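Local coordinates for protein D-galactonate dehydratase family member RspA (Pantoea ananatis, PDB 3T6C) that dehydrates D-gluconate to 2-dehydro-3-deoxy-D-gluconate with low activity in vitro, using one magnesium ion per subunit, at residues 240-245 and 267-272; 147-152 and 172-177; 225-230 and 260-265. All blocks are in the same frame, centred on the assembly; numbering follows the deposited sequence.

Overall arrangement
From the N terminus, contact 2 comes first: it closes the loop that runs from strand 145-151 through helix 156-168 to strand 173-176, and is complete before either of the others opens. Contacts 3 and 1 then cross, since their segments alternate as 225-230, 240-245, 260-265 and 267-272. Contact 1 pairs strands 242-246 and 270-272 around helix 253-262, while contact 3 packs that helix against helix 219-237. Strands 173-176 and 242-246 are neighbours, which puts contacts 1 and 2 in one sheet, where their strands run parallel, their centres about 9 Å apart. Contact 3 lies outside it: Ile226 and Phe230 touch His245 of contact 1, and Phe230 also reaches Cys176 of contact 2.

Contact 1: 240-245 and 267-272; sequences SVELLH and QLFFLE. With MG (magnesium ion), chain C; GCO (D-gluconic acid), chain D.
Phe270 has CG between its backbone N and carbonyl carbon (chi1 66°), and Leu244 has CG anti to its carbonyl carbon (chi1 -67°); the result is a CH-pi contact in which Leu244 CD2 sits over one face of the Phe270 ring, 3.7 Å from its centroid and displaced toward the rim. The other branch, Leu244 CD1, lies against Phe269 CB at 3.8 Å, the two side chains running side by side. On the opposite face of the sheet, Leu271 CD1 meets the edge of the His245 imidazole, 3.8 Å from His245 CD2; the ring's NE2 is hydrogen-bonded to Tyr222 and its ND1 to Cys176 O.

The backbones are parallel, their axes 18° apart. Phe269 N donates to Leu243 O, His245 N to Phe270 O at 3.2 Å, and Glu272 N to His245 O at 2.8 Å. At the N-terminal end, where the two segments diverge, one water donates to Glu242 OE1 and Gln267 O and accepts from Leu243 N. Glu242 OE2 is salt-bridged to Lys224 of the second subunit.

At the C-terminal end, Glu272 extends beyond CG and places OE2 2.0 Å from the magnesium ion. Gluconate O1B and O2, a water, Asp246 and Glu298 also bind the metal, and Arg319 hydrogen-bonds to Glu272 OE2. This is the characteristic enolase-superfamily arrangement of acidic ligands at the C-terminal ends of the barrel strands. Strand 242-246 lies between strands 173-176 and 270-272, the latter reached through helix 253-262; helix 219-237 packs on Leu243, His245 and Leu268, and strand 294-296 continues the sheet beyond strand 270-272.

Contact 2: 147-152 and 172-177; sequences LYVHTD and QYIRCQ
The His150 imidazole and the Arg175 guanidinium lie flat on one another, centres 3.7 Å apart and planes 9° from parallel, with His150 NE2 above the middle of the guanidinium. Gln177 CD approaches the opposite guanidinium face off-centre, its OE1 accepting from Asp246 N. Two waters lie at the guanidinium edge: one accepts from Arg175 NE and donates to Thr151 O, the other accepts from Arg175 NH2 and donates to Asp152 OD2, whose partner OD1 accepts from Met180 N. A third water accepts from Arg175 NH1 and meets Tyr148 OH at 2.7 Å. Arg175 starts with CG anti to the backbone N (chi1 -173°) and turns at chi3 (83°), bringing its flat end across the His150 ring.

Between the backbones run Arg175 N to Val149 O (2.8 Å), Thr151 N to Arg175 O (2.8 Å) and Gln177 N to Thr151 O (3.1 Å). Thr151 OG1 also donates to Arg175 O at 3.0 Å. On the face of the sheet that Thr151 shares with Ile174, Thr151 CG2 presses on Ile174 CG2 at 3.4 Å.

These strands form a beta-alpha-beta unit with helix 156-168. His150 NE2 is hydrogen-bonded to Glu375 and Arg175 NH1 to Tyr181, a probable proton donor/acceptor; both stacked residues touch the gluconate. Stacking on His150, the bond to Tyr181 and the water bridges probably hold the guanidinium in one rotation in the acid-sugar pocket wall, where its charge probably favours an anionic ligand.

Contact 3: 225-230 and 260-265; sequences SIPRLF and AKALEP
Apolar contacts between side chains account for most of this helix-to-helix approach, and one methyl group takes part in nearly all of them. Leu263 CD2 touches Ile226 CG2 at 4.0 Å and Phe230 CD2 at 3.9 Å. It meets the Phe230 ring obliquely. In Leu263, chi1 (-73°) turns the side chain toward helix 219-237, and chi2 (172°) sets CD1 anti to CA, leaving CD2 as the branch that touches Ile226, Pro227 and Phe230. Beside this cluster, Pro227 CG rests on Ala262 CB, 3.7 Å away.

Contacts from side chain to main chain come next: Leu263 CD2 also reaches Pro227 CA at 4.0 Å, close to where the two backbones are nearest, with Pro227 CA 5.7 Å from Leu263 CA. Both helices belong to the outer layer of the enolase-superfamily barrel, and their inner sides meet its strands: Phe230 packs on Leu243, Ile226 on His245, and Leu263 on Leu271.

No hydrogen bond joins the two segments; the polar bonds stay within each helix or lead elsewhere. Phe230 N donates to Ile226 O at 3.1 Å, whereas Pro227, lacking an N-H, interrupts the preceding turn and kinks its helix. Lys261 NZ is hydrogen-bonded to Gln289 of its own chain and to Ser291 of the third subunit.

Contact 1: 240-245 and 267-272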
# COMPACT_ATOMS: atom_id res chain seq x y z
N SER A 240 -14.23 37.96 -0.81
CA SER A 240 -13.06 38.35 -1.58
C SER A 240 -11.80 38.27 -0.75
O SER A 240 -10.76 37.83 -1.24
CB SER A 240 -13.19 39.76 -2.14
OG SER A 240 -14.34 39.84 -2.97
N VAL A 241 -11.88 38.73 0.50
CA VAL A 241 -10.70 38.76 1.34
C VAL A 241 -10.27 37.33 1.68
O VAL A 241 -11.11 36.46 1.87
CB VAL A 241 -10.99 39.58 2.65
CG1 VAL A 241 -12.06 38.92 3.48
CG2 VAL A 241 -9.72 39.82 3.45
N GLU A 242 -8.96 37.10 1.80
CA GLU A 242 -8.51 35.76 2.24
C GLU A 242 -8.34 35.71 3.75
O GLU A 242 -7.74 36.63 4.32
CB GLU A 242 -7.14 35.46 1.59
CG GLU A 242 -7.23 35.45 0.04
CD GLU A 242 -8.11 34.33 -0.49
OE1 GLU A 242 -8.09 33.24 0.12
OE2 GLU A 242 -8.82 34.51 -1.51
N LEU A 243 -8.87 34.66 4.37
CA LEU A 243 -8.90 34.59 5.83
C LEU A 243 -8.16 33.31 6.25
O LEU A 243 -8.26 32.26 5.60
CB LEU A 243 -10.35 34.51 6.33
CG LEU A 243 -11.23 35.78 6.05
CD1 LEU A 243 -12.64 35.54 6.65
CD2 LEU A 243 -10.63 37.07 6.56
N LEU A 244 -7.40 33.39 7.32
CA LEU A 244 -6.52 32.30 7.80
C LEU A 244 -6.83 32.03 9.26
O LEU A 244 -7.33 32.91 9.96
CB LEU A 244 -5.04 32.71 7.69
CG LEU A 244 -4.45 32.91 6.29
CD1 LEU A 244 -4.99 34.16 5.53
CD2 LEU A 244 -2.96 32.96 6.40
N HIS A 245 -6.56 30.81 9.73
CA HIS A 245 -6.73 30.52 11.16
C HIS A 245 -5.62 29.58 11.60
O HIS A 245 -5.25 28.67 10.85
CB HIS A 245 -8.12 29.89 11.49
CG HIS A 245 -8.31 29.66 12.96
ND1 HIS A 245 -8.45 30.70 13.87
CD2 HIS A 245 -8.28 28.51 13.69
CE1 HIS A 245 -8.54 30.18 15.09
NE2 HIS A 245 -8.43 28.87 15.01
N GLN A 267 -14.10 28.71 3.18
CA GLN A 267 -13.01 28.81 2.20
C GLN A 267 -11.81 29.59 2.75
O GLN A 267 -11.39 30.62 2.23
CB GLN A 267 -13.50 29.37 0.87
CG GLN A 267 -14.42 28.38 0.16
CD GLN A 267 -15.05 29.01 -1.05
OE1 GLN A 267 -14.46 28.99 -2.13
NE2 GLN A 267 -16.21 29.61 -0.86
N LEU A 268 -11.21 29.04 3.80
CA LEU A 268 -10.03 29.67 4.37
C LEU A 268 -8.85 29.52 3.42
O LEU A 268 -8.71 28.50 2.72
CB LEU A 268 -9.66 29.02 5.72
CG LEU A 268 -10.39 29.67 6.91
CD1 LEU A 268 -11.91 29.55 6.82
CD2 LEU A 268 -9.90 29.01 8.17
N PHE A 269 -7.96 30.51 3.45
CA PHE A 269 -6.73 30.43 2.67
C PHE A 269 -5.88 29.27 3.22
O PHE A 269 -5.32 28.48 2.44
CB PHE A 269 -5.98 31.78 2.72
CG PHE A 269 -4.72 31.80 1.92
CD1 PHE A 269 -4.77 32.06 0.57
CD2 PHE A 269 -3.48 31.66 2.55
CE1 PHE A 269 -3.60 32.10 -0.21
CE2 PHE A 269 -2.30 31.68 1.75
CZ PHE A 269 -2.38 31.90 0.39
N PHE A 270 -5.76 29.19 4.54
CA PHE A 270 -5.30 27.94 5.15
C PHE A 270 -5.72 27.84 6.60
O PHE A 270 -6.00 28.86 7.23
CB PHE A 270 -3.79 27.66 4.92
CG PHE A 270 -2.77 28.63 5.57
CD1 PHE A 270 -2.71 28.90 6.93
CD2 PHE A 270 -1.78 29.21 4.76
CE1 PHE A 270 -1.69 29.71 7.51
CE2 PHE A 270 -0.76 30.03 5.33
CZ PHE A 270 -0.72 30.28 6.69
N LEU A 271 -5.77 26.60 7.09
CA LEU A 271 -5.87 26.26 8.54
C LEU A 271 -4.48 25.77 8.94
O LEU A 271 -3.95 24.80 8.32
CB LEU A 271 -6.91 25.16 8.75
CG LEU A 271 -6.99 24.61 10.17
CD1 LEU A 271 -7.44 25.76 11.15
CD2 LEU A 271 -7.95 23.43 10.19
N GLU A 272 -3.90 26.42 9.94
CA GLU A 272 -2.49 26.18 10.27
C GLU A 272 -2.36 25.30 11.53
O GLU A 272 -3.16 25.39 12.51
CB GLU A 272 -1.80 27.53 10.49
CG GLU A 272 -0.35 27.50 10.95
CD GLU A 272 0.10 28.89 11.33
OE1 GLU A 272 -0.58 29.88 10.90
OE2 GLU A 272 1.16 29.00 11.99
MG MG C . 1.43 29.47 13.97
C1 GCO D . 2.68 32.08 14.35
C2 GCO D . 3.17 31.30 15.51
C3 GCO D . 3.71 32.13 16.66
C4 GCO D . 4.43 31.26 17.66
C5 GCO D . 5.62 32.00 18.22
C6 GCO D . 6.43 31.18 19.22
O1A GCO D . 3.11 33.25 14.10
O1B GCO D . 1.92 31.50 13.51
O2 GCO D . 2.24 30.29 15.81
O3 GCO D . 2.62 32.78 17.21
O4 GCO D . 3.52 30.94 18.69
O5 GCO D . 6.44 32.36 17.17
O6 GCO D . 7.57 31.84 19.73
O HOH W 1 -9.83 32.81 2.21
O HOH W 2 1.00 27.61 14.82

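Contact 2: 147-152 and 172-177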
# COMPACT_ATOMS: atom_id res chain seq x y z
N LEU A 147 1.53 39.92 1.95
CA LEU A 147 1.60 39.76 3.41
C LEU A 147 0.27 39.28 3.99
O LEU A 147 -0.80 39.69 3.53
CB LEU A 147 1.99 41.10 4.07
CG LEU A 147 3.26 41.75 3.50
CD1 LEU A 147 3.43 43.11 4.22
CD2 LEU A 147 4.45 40.86 3.77
N TYR A 148 0.31 38.45 5.05
CA TYR A 148 -0.85 38.37 5.92
C TYR A 148 -0.53 38.89 7.30
O TYR A 148 0.63 38.84 7.73
CB TYR A 148 -1.43 36.95 6.02
CG TYR A 148 -0.69 35.93 6.92
CD1 TYR A 148 -0.98 35.84 8.30
CD2 TYR A 148 0.21 35.02 6.38
CE1 TYR A 148 -0.34 34.89 9.11
CE2 TYR A 148 0.81 34.01 7.16
CZ TYR A 148 0.56 33.98 8.52
OH TYR A 148 1.19 33.00 9.25
N VAL A 149 -1.55 39.40 7.97
CA VAL A 149 -1.37 40.04 9.24
C VAL A 149 -2.32 39.40 10.25
O VAL A 149 -3.25 38.68 9.89
CB VAL A 149 -1.63 41.55 9.17
CG1 VAL A 149 -0.47 42.25 8.44
CG2 VAL A 149 -3.01 41.85 8.53
N HIS A 150 -2.05 39.66 11.52
CA HIS A 150 -2.84 39.09 12.63
C HIS A 150 -3.94 40.03 13.10
O HIS A 150 -3.68 41.21 13.41
CB HIS A 150 -1.93 38.87 13.84
CG HIS A 150 -0.84 37.85 13.63
ND1 HIS A 150 0.03 37.49 14.65
CD2 HIS A 150 -0.48 37.11 12.55
CE1 HIS A 150 0.86 36.57 14.21
NE2 HIS A 150 0.60 36.34 12.93
N THR A 151 -5.17 39.52 13.13
CA THR A 151 -6.27 40.16 13.85
C THR A 151 -6.77 39.24 14.96
O THR A 151 -6.72 37.98 14.87
CB THR A 151 -7.48 40.54 12.97
OG1 THR A 151 -8.08 39.37 12.45
CG2 THR A 151 -7.10 41.44 11.85
N ASP A 152 -7.26 39.87 16.03
CA ASP A 152 -7.70 39.10 17.17
C ASP A 152 -8.78 39.96 17.83
O ASP A 152 -9.07 41.10 17.40
CB ASP A 152 -6.52 38.93 18.10
CG ASP A 152 -6.54 37.63 18.88
OD1 ASP A 152 -7.55 37.36 19.58
OD2 ASP A 152 -5.52 36.89 18.80
N GLN A 172 -4.75 42.06 2.12
CA GLN A 172 -5.66 41.15 1.41
C GLN A 172 -5.75 39.73 2.00
O GLN A 172 -6.54 38.90 1.51
CB GLN A 172 -5.27 41.13 -0.06
CG GLN A 172 -5.29 42.55 -0.63
CD GLN A 172 -4.95 42.59 -2.12
OE1 GLN A 172 -3.76 42.42 -2.54
NE2 GLN A 172 -5.95 42.87 -2.90
N TYR A 173 -4.93 39.47 3.02
CA TYR A 173 -4.83 38.17 3.66
C TYR A 173 -4.75 38.44 5.14
O TYR A 173 -3.85 39.20 5.58
CB TYR A 173 -3.54 37.46 3.22
CG TYR A 173 -3.45 37.22 1.72
CD1 TYR A 173 -3.05 38.25 0.86
CD2 TYR A 173 -3.70 35.95 1.18
CE1 TYR A 173 -2.94 38.02 -0.47
CE2 TYR A 173 -3.56 35.73 -0.19
CZ TYR A 173 -3.20 36.77 -0.98
OH TYR A 173 -3.06 36.56 -2.34
N ILE A 174 -5.69 37.87 5.90
CA ILE A 174 -5.83 38.21 7.32
C ILE A 174 -6.03 36.96 8.15
O ILE A 174 -6.97 36.17 7.87
CB ILE A 174 -7.01 39.16 7.50
CG1 ILE A 174 -6.72 40.45 6.69
CG2 ILE A 174 -7.14 39.54 8.99
CD1 ILE A 174 -7.93 41.30 6.54
N ARG A 175 -5.16 36.75 9.16
CA ARG A 175 -5.37 35.64 10.10
C ARG A 175 -6.32 36.13 11.20
O ARG A 175 -6.09 37.20 11.77
CB ARG A 175 -4.06 35.24 10.74
CG ARG A 175 -4.22 33.97 11.59
CD ARG A 175 -2.92 33.63 12.30
NE ARG A 175 -2.80 34.41 13.53
CZ ARG A 175 -1.91 34.10 14.46
NH1 ARG A 175 -1.09 33.09 14.25
NH2 ARG A 175 -1.86 34.75 15.63
N CYS A 176 -7.33 35.34 11.51
CA CYS A 176 -8.37 35.71 12.52
C CYS A 176 -8.39 34.70 13.64
O CYS A 176 -8.63 33.51 13.39
CB CYS A 176 -9.77 35.78 11.88
SG CYS A 176 -9.81 37.06 10.56
N GLN A 177 -8.10 35.17 14.87
CA GLN A 177 -8.17 34.37 16.08
C GLN A 177 -9.16 35.08 17.00
O GLN A 177 -9.38 36.31 16.87
CB GLN A 177 -6.79 34.33 16.76
CG GLN A 177 -5.61 33.91 15.89
CD GLN A 177 -5.63 32.46 15.42
OE1 GLN A 177 -5.55 32.21 14.22
NE2 GLN A 177 -5.68 31.52 16.37
O HOH W 3 -1.95 41.57 1.95
O HOH W 4 0.07 32.34 11.60
O HOH W 5 -4.40 36.69 14.38
O HOH W 6 -3.61 36.83 16.99

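Contact 3: 225-230 and 260-265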
# COMPACT_ATOMS: atom_id res chain seq x y z
N SER A 225 -16.00 27.12 18.82
CA SER A 225 -16.16 28.54 18.59
C SER A 225 -15.76 28.91 17.18
O SER A 225 -16.21 29.95 16.64
CB SER A 225 -15.34 29.36 19.61
OG SER A 225 -13.95 29.45 19.28
N ILE A 226 -14.88 28.11 16.59
CA ILE A 226 -14.20 28.56 15.37
C ILE A 226 -15.09 28.63 14.10
O ILE A 226 -15.08 29.64 13.38
CB ILE A 226 -12.85 27.80 15.17
CG1 ILE A 226 -11.82 28.20 16.24
CG2 ILE A 226 -12.19 28.17 13.80
CD1 ILE A 226 -11.65 29.75 16.49
N PRO A 227 -15.84 27.56 13.78
CA PRO A 227 -16.70 27.70 12.60
C PRO A 227 -17.72 28.85 12.77
O PRO A 227 -18.03 29.51 11.78
CB PRO A 227 -17.41 26.32 12.51
CG PRO A 227 -16.35 25.38 13.12
CD PRO A 227 -15.80 26.18 14.29
N ARG A 228 -18.23 29.10 13.97
CA ARG A 228 -19.13 30.23 14.20
C ARG A 228 -18.43 31.56 13.91
O ARG A 228 -19.04 32.47 13.27
CB ARG A 228 -19.66 30.22 15.65
CG ARG A 228 -20.43 28.93 16.02
CD ARG A 228 -21.09 28.92 17.45
NE ARG A 228 -20.41 29.81 18.40
CZ ARG A 228 -19.83 29.42 19.54
NH1 ARG A 228 -19.86 28.14 19.93
NH2 ARG A 228 -19.23 30.33 20.31
N LEU A 229 -17.18 31.69 14.36
CA LEU A 229 -16.41 32.91 14.07
C LEU A 229 -16.32 33.15 12.57
O LEU A 229 -16.57 34.26 12.08
CB LEU A 229 -14.99 32.83 14.69
CG LEU A 229 -14.05 33.97 14.31
CD1 LEU A 229 -14.49 35.37 14.86
CD2 LEU A 229 -12.68 33.58 14.79
N PHE A 230 -15.96 32.12 11.80
CA PHE A 230 -15.81 32.29 10.37
C PHE A 230 -17.09 32.49 9.61
O PHE A 230 -17.12 33.23 8.63
CB PHE A 230 -14.84 31.26 9.75
CG PHE A 230 -13.42 31.55 10.12
CD1 PHE A 230 -12.69 32.45 9.38
CD2 PHE A 230 -12.86 31.02 11.28
CE1 PHE A 230 -11.43 32.82 9.77
CE2 PHE A 230 -11.57 31.37 11.67
CZ PHE A 230 -10.85 32.27 10.89
N ALA A 260 -11.36 21.13 10.35
CA ALA A 260 -11.03 21.38 8.93
C ALA A 260 -12.30 21.21 8.04
O ALA A 260 -12.59 22.04 7.14
CB ALA A 260 -9.91 20.41 8.49
N LYS A 261 -13.06 20.16 8.27
CA LYS A 261 -14.27 19.94 7.47
C LYS A 261 -15.31 21.02 7.70
O LYS A 261 -15.99 21.48 6.75
CB LYS A 261 -14.85 18.56 7.82
CG LYS A 261 -13.90 17.44 7.36
CD LYS A 261 -14.26 16.08 7.95
CE LYS A 261 -15.54 15.52 7.38
NZ LYS A 261 -15.91 14.18 8.01
N ALA A 262 -15.51 21.40 8.97
CA ALA A 262 -16.50 22.42 9.33
C ALA A 262 -16.19 23.78 8.79
O ALA A 262 -17.09 24.60 8.63
CB ALA A 262 -16.64 22.50 10.86
N LEU A 263 -14.91 24.00 8.49
CA LEU A 263 -14.51 25.30 7.92
C LEU A 263 -14.62 25.38 6.40
O LEU A 263 -14.45 26.45 5.83
CB LEU A 263 -13.05 25.57 8.35
CG LEU A 263 -12.93 25.95 9.83
CD1 LEU A 263 -11.47 26.00 10.26
CD2 LEU A 263 -13.57 27.33 10.10
N GLU A 264 -14.85 24.26 5.74
CA GLU A 264 -14.89 24.23 4.27
C GLU A 264 -15.84 25.28 3.66
O GLU A 264 -15.45 25.93 2.72
CB GLU A 264 -15.27 22.80 3.81
CG GLU A 264 -14.07 21.90 3.88
CD GLU A 264 -14.35 20.45 3.56
OE1 GLU A 264 -15.41 20.13 2.94
OE2 GLU A 264 -13.48 19.61 3.88
N PRO A 265 -17.06 25.50 4.23
CA PRO A 265 -17.94 26.49 3.58
C PRO A 265 -17.36 27.92 3.63
O PRO A 265 -17.90 28.77 2.92
CB PRO A 265 -19.19 26.49 4.47
CG PRO A 265 -19.14 25.19 5.24
CD PRO A 265 -17.70 24.79 5.35